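Local coordinates for protein putative glutathionylspermidine synthase (Methylobacillus flagellatus, PDB 3N6X) that is of unestablished function but, as a putative glutathionylspermidine synthase of the circularly permuted ATP-grasp family, probably joins substrates in an ATP-dependent ligation, at residues A142-V147 against F432-K437; G90-V95 against V439-G444. One frame throughout, in Å; residues are numbered along the deposited sequence.

Contact 1: A142-V147 against F432-K437; sequences AHIAGV and FVLSGK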
loop_
_atom_site.group_PDB
_atom_site.type_symbol
_atom_site.label_atom_id
_atom_site.label_comp_id
_atom_site.label_asym_id
_atom_site.label_seq_id
_atom_site.Cartn_x
_atom_site.Cartn_y
_atom_site.Cartn_z
ATOM N N ALA A 142 11.781 3.793 -4.954
ATOM C CA ALA A 142 10.431 3.280 -4.823
ATOM C C ALA A 142 9.621 3.765 -6.007
ATOM O O ALA A 142 9.003 4.835 -5.947
ATOM C CB ALA A 142 9.798 3.758 -3.512
ATOM N N HIS A 143 9.661 2.990 -7.109
ATOM C CA HIS A 143 8.928 3.272 -8.360
ATOM C C HIS A 143 7.442 3.182 -8.081
ATOM O O HIS A 143 6.655 3.931 -8.657
ATOM C CB HIS A 143 9.364 2.280 -9.474
ATOM C CG HIS A 143 10.836 2.317 -9.730
ATOM N ND1 HIS A 143 11.737 1.742 -8.842
ATOM C CD2 HIS A 143 11.529 2.957 -10.699
ATOM C CE1 HIS A 143 12.944 2.021 -9.322
ATOM N NE2 HIS A 143 12.872 2.749 -10.438
ATOM N N ILE A 144 7.064 2.291 -7.142
ATOM C CA ILE A 144 5.704 2.171 -6.633
ATOM C C ILE A 144 5.754 2.264 -5.102
ATOM O O ILE A 144 6.485 1.497 -4.452
ATOM C CB ILE A 144 5.006 0.865 -7.077
ATOM C CG1 ILE A 144 5.158 0.613 -8.594
ATOM C CG2 ILE A 144 3.510 0.857 -6.626
ATOM C CD1 ILE A 144 4.624 -0.707 -9.029
ATOM N N ALA A 145 4.933 3.149 -4.532
ATOM C CA ALA A 145 4.830 3.313 -3.096
ATOM C C ALA A 145 3.377 3.284 -2.686
ATOM O O ALA A 145 2.576 4.072 -3.191
ATOM C CB ALA A 145 5.455 4.633 -2.683
ATOM N N GLY A 146 3.042 2.360 -1.802
ATOM C CA GLY A 146 1.716 2.276 -1.205
ATOM C C GLY A 146 1.691 3.037 0.107
ATOM O O GLY A 146 2.624 2.928 0.905
ATOM N N VAL A 147 0.674 3.866 0.310
ATOM C CA VAL A 147 0.559 4.687 1.522
ATOM C C VAL A 147 -0.740 4.337 2.215
ATOM O O VAL A 147 -1.799 4.626 1.681
ATOM C CB VAL A 147 0.621 6.223 1.183
ATOM C CG1 VAL A 147 0.625 7.068 2.453
ATOM C CG2 VAL A 147 1.831 6.557 0.307
ATOM N N PHE A 432 -1.671 4.496 -4.610
ATOM C CA PHE A 432 -0.380 4.021 -5.087
ATOM C C PHE A 432 0.367 5.134 -5.783
ATOM O O PHE A 432 -0.066 5.600 -6.825
ATOM C CB PHE A 432 -0.568 2.811 -6.031
ATOM C CG PHE A 432 -1.221 1.614 -5.369
ATOM C CD1 PHE A 432 -2.610 1.531 -5.252
ATOM C CD2 PHE A 432 -0.448 0.592 -4.822
ATOM C CE1 PHE A 432 -3.211 0.448 -4.602
ATOM C CE2 PHE A 432 -1.052 -0.495 -4.177
ATOM C CZ PHE A 432 -2.427 -0.559 -4.069
ATOM N N VAL A 433 1.469 5.583 -5.202
ATOM C CA VAL A 433 2.242 6.668 -5.783
ATOM C C VAL A 433 3.235 6.102 -6.785
ATOM O O VAL A 433 4.021 5.205 -6.443
ATOM C CB VAL A 433 2.935 7.543 -4.704
ATOM C CG1 VAL A 433 3.725 8.671 -5.348
ATOM C CG2 VAL A 433 1.922 8.099 -3.712
ATOM N N LEU A 434 3.231 6.651 -8.014
ATOM C CA LEU A 434 4.117 6.200 -9.084
ATOM C C LEU A 434 5.181 7.218 -9.391
ATOM O O LEU A 434 4.861 8.361 -9.680
ATOM C CB LEU A 434 3.294 5.857 -10.351
ATOM C CG LEU A 434 2.227 4.746 -10.172
ATOM C CD1 LEU A 434 1.431 4.556 -11.438
ATOM C CD2 LEU A 434 2.870 3.413 -9.761
ATOM N N SER A 435 6.448 6.818 -9.315
ATOM C CA SER A 435 7.577 7.707 -9.611
ATOM C C SER A 435 8.392 7.160 -10.775
ATOM O O SER A 435 8.928 6.058 -10.701
ATOM C CB SER A 435 8.489 7.872 -8.389
ATOM O OG SER A 435 7.787 8.232 -7.214
ATOM N N GLY A 436 8.464 7.935 -11.832
ATOM C CA GLY A 436 9.271 7.646 -13.008
ATOM C C GLY A 436 10.080 8.877 -13.305
ATOM O O GLY A 436 10.892 9.295 -12.471
ATOM N N LYS A 437 9.763 9.566 -14.402
ATOM C CA LYS A 437 10.382 10.868 -14.632
ATOM C C LYS A 437 9.585 11.914 -13.876
ATOM O O LYS A 437 10.140 12.924 -13.450
ATOM C CB LYS A 437 10.511 11.189 -16.128
ATOM C CG LYS A 437 11.857 10.718 -16.696
ATOM C CD LYS A 437 11.925 10.802 -18.222
ATOM C CE LYS A 437 12.910 9.804 -18.813
ATOM N NZ LYS A 437 14.314 10.063 -18.379
HETATM O O HOH W 1 6.658 6.130 -6.050
#

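Contact 2: G90-V95 against V439-G444; sequences GAIQRV and VSLVPG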
loop_
_atom_site.group_PDB
_atom_site.type_symbol
_atom_site.label_atom_id
_atom_site.label_comp_id
_atom_site.label_asym_id
_atom_site.label_seq_id
_atom_site.Cartn_x
_atom_site.Cartn_y
_atom_site.Cartn_z
ATOM N N GLY A 90 -0.141 15.499 -0.541
ATOM C CA GLY A 90 0.446 14.930 0.670
ATOM C C GLY A 90 1.211 13.643 0.438
ATOM O O GLY A 90 2.319 13.477 0.962
ATOM N N ALA A 91 0.631 12.725 -0.370
ATOM C CA ALA A 91 1.265 11.436 -0.703
ATOM C C ALA A 91 2.506 11.618 -1.581
ATOM O O ALA A 91 3.525 10.980 -1.324
ATOM C CB ALA A 91 0.258 10.508 -1.381
ATOM N N ILE A 92 2.446 12.540 -2.580
ATOM C CA ILE A 92 3.589 12.828 -3.468
ATOM C C ILE A 92 4.747 13.439 -2.663
ATOM O O ILE A 92 5.909 13.065 -2.864
ATOM C CB ILE A 92 3.161 13.735 -4.668
ATOM C CG1 ILE A 92 2.314 12.939 -5.678
ATOM C CG2 ILE A 92 4.390 14.394 -5.361
ATOM C CD1 ILE A 92 1.498 13.806 -6.674
ATOM N N GLN A 93 4.421 14.371 -1.739
ATOM C CA GLN A 93 5.421 15.035 -0.894
ATOM C C GLN A 93 6.172 14.007 -0.060
ATOM O O GLN A 93 7.404 14.035 -0.015
ATOM C CB GLN A 93 4.746 16.081 0.019
ATOM C CG GLN A 93 5.730 16.762 0.971
ATOM C CD GLN A 93 5.046 17.447 2.108
ATOM O OE1 GLN A 93 4.380 16.823 2.937
ATOM N NE2 GLN A 93 5.239 18.736 2.200
ATOM N N ARG A 94 5.419 13.073 0.575
ATOM C CA ARG A 94 5.955 12.030 1.433
ATOM C C ARG A 94 6.851 11.078 0.653
ATOM O O ARG A 94 7.961 10.784 1.092
ATOM C CB ARG A 94 4.809 11.266 2.110
ATOM C CG ARG A 94 5.278 10.330 3.210
ATOM C CD ARG A 94 4.121 9.623 3.887
ATOM N NE ARG A 94 4.594 8.691 4.915
ATOM C CZ ARG A 94 4.633 8.967 6.216
ATOM N NH1 ARG A 94 4.221 10.148 6.666
ATOM N NH2 ARG A 94 5.076 8.063 7.078
ATOM N N VAL A 95 6.389 10.628 -0.520
ATOM C CA VAL A 95 7.139 9.707 -1.371
ATOM C C VAL A 95 8.390 10.362 -1.959
ATOM O O VAL A 95 9.439 9.715 -2.002
ATOM C CB VAL A 95 6.220 9.024 -2.421
ATOM C CG1 VAL A 95 7.028 8.260 -3.478
ATOM C CG2 VAL A 95 5.233 8.097 -1.728
ATOM N N VAL A 439 6.275 12.253 -10.608
ATOM C CA VAL A 439 5.623 11.590 -9.493
ATOM C C VAL A 439 4.119 11.859 -9.585
ATOM O O VAL A 439 3.704 13.016 -9.660
ATOM C CB VAL A 439 6.227 12.009 -8.130
ATOM C CG1 VAL A 439 5.652 11.169 -7.004
ATOM C CG2 VAL A 439 7.751 11.908 -8.152
ATOM N N SER A 440 3.315 10.792 -9.679
ATOM C CA SER A 440 1.880 10.934 -9.886
ATOM C C SER A 440 1.091 9.834 -9.218
ATOM O O SER A 440 1.660 8.833 -8.777
ATOM C CB SER A 440 1.558 10.972 -11.385
ATOM O OG SER A 440 1.949 9.776 -12.046
ATOM N N LEU A 441 -0.229 10.038 -9.120
ATOM C CA LEU A 441 -1.171 9.080 -8.587
ATOM C C LEU A 441 -2.284 8.944 -9.583
ATOM O O LEU A 441 -2.808 9.956 -10.052
ATOM C CB LEU A 441 -1.784 9.591 -7.273
ATOM C CG LEU A 441 -0.994 9.397 -6.023
ATOM C CD1 LEU A 441 -0.227 10.633 -5.690
ATOM C CD2 LEU A 441 -1.900 9.083 -4.872
ATOM N N VAL A 442 -2.704 7.717 -9.865
ATOM C CA VAL A 442 -3.914 7.478 -10.642
ATOM C C VAL A 442 -5.073 7.784 -9.652
ATOM O O VAL A 442 -4.923 7.493 -8.468
ATOM C CB VAL A 442 -3.944 6.009 -11.190
ATOM C CG1 VAL A 442 -5.358 5.558 -11.534
ATOM C CG2 VAL A 442 -3.017 5.859 -12.392
ATOM N N PRO A 443 -6.158 8.492 -10.065
ATOM C CA PRO A 443 -7.206 8.859 -9.086
ATOM C C PRO A 443 -8.051 7.675 -8.604
ATOM O O PRO A 443 -9.251 7.568 -8.902
ATOM C CB PRO A 443 -8.030 9.912 -9.829
ATOM C CG PRO A 443 -7.849 9.573 -11.259
ATOM C CD PRO A 443 -6.469 9.012 -11.412
ATOM N N GLY A 444 -7.425 6.828 -7.813
ATOM C CA GLY A 444 -8.064 5.666 -7.223
ATOM C C GLY A 444 -7.274 5.136 -6.058
ATOM O O GLY A 444 -6.126 5.535 -5.849
#

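Contact 1: A142-V147 against F432-K437
I144 and L434 stand side by side on one face of the sheet, pointing the same way. I144 CG1, anti to the carbonyl carbon (chi1 -48°), is the atom that meets L434 CD2, at 3.8 Å. The other I144 branch, CG2, reaches the ring of F432 near its plane, 4.4 Å from F432 CD2, so this ring is met at its edge. Y199 and L203 of helix 199-209 cover I144, and Y199 also touches L434. The opposite face carries A145 and V433, with A145 CB 4.3 Å from V433 CB. On that face the CG2 branch of V433 also packs against the CG2 branch of V147.

The pairing beneath these side chains is antiparallel: strands 144-147 and 432-435 run at 156° to each other, within the large mixed sheet of this ATP-grasp family protein. A145 and V433 form a hydrogen-bonded pair, V433 N to A145 O at 2.7 Å and A145 N to V433 O at 3.0 Å, while I144 with L434 and G146 with F432 are non-hydrogen-bonded pairs. Where strand 144-147 gives way to loop, S435 N still donates to H143 O, almost straight at 168° but with the donor tilted from the carbonyl plane. S435 OG hydrogen-bonds a water at 2.7 Å. The same water lies within hydrogen-bonding distance of A142 O (2.7 Å) and V433 O (2.8 Å), and so bridges the two segments.

Contact 2: G90-V95 against V439-G444
I92 carries most of the contact between helix 90-95 and V439-G444: its side chain points toward the strand while those of V439 and L441 come the other way, so that they interdigitate. Its CB leaves the helix toward the strand and splits into two branches. CG2, anti to the backbone N, meets the valine: it is 3.8 Å from V439 CG1 and slightly farther from V439 CB. CG1, anti to the carbonyl carbon (chi1 -73°), lies between the two strand residues, 3.4 Å from L441 CD1 and 4.0 Å from V439 CG1. At the tip, I92 CD1 continues past L441 CD1 at 3.7 Å and comes 3.8 Å from the backbone oxygen V439 O, so the end of the isoleucine rests against the strand backbone as well as its side chains.

An alanine here would remove CG1, CG2 and CD1, and would probably leave a gap beside V439 CG1 and L441 CD1.

One residue earlier, A91 CB adds a looser contact with L441 CD1 at 4.3 Å. S440 points away from the helix, the alternation expected of an extended strand whose V439 and L441 face the helix. No hydrogen bond crosses the contact; L441 also touches W84 and S88 of the same long helix, and V439 touches K96. With the segment axes 8.7 Å apart and their directions at 142°, the geometry is that of helix-on-sheet packing, by which helix 81-105 lies on the face of the sheet at its border strand 439-441.

Overall arrangement
Contact 1 is wholly buried, whereas contact 2 lies nearer the surface, with I92, V439 and L441 partly exposed. Their centres are about 7 Å apart and they share one sheet: strand 423-435 pairs with 144-151 in contact 1 and, through a probable hydrogen bond from L434 N to S440 O, with strand 439-441 of contact 2. Backbone hydrogen bonds and a bridging water join the segments of contact 1, while contact 2 relies on apolar side chains alone. Helix 81-105 serves both, with A91 CB on V433 CG2 and V95 CG2 on A145 CB, and V433 CG1 packs on V439 CG1 between the two neighbouring strands.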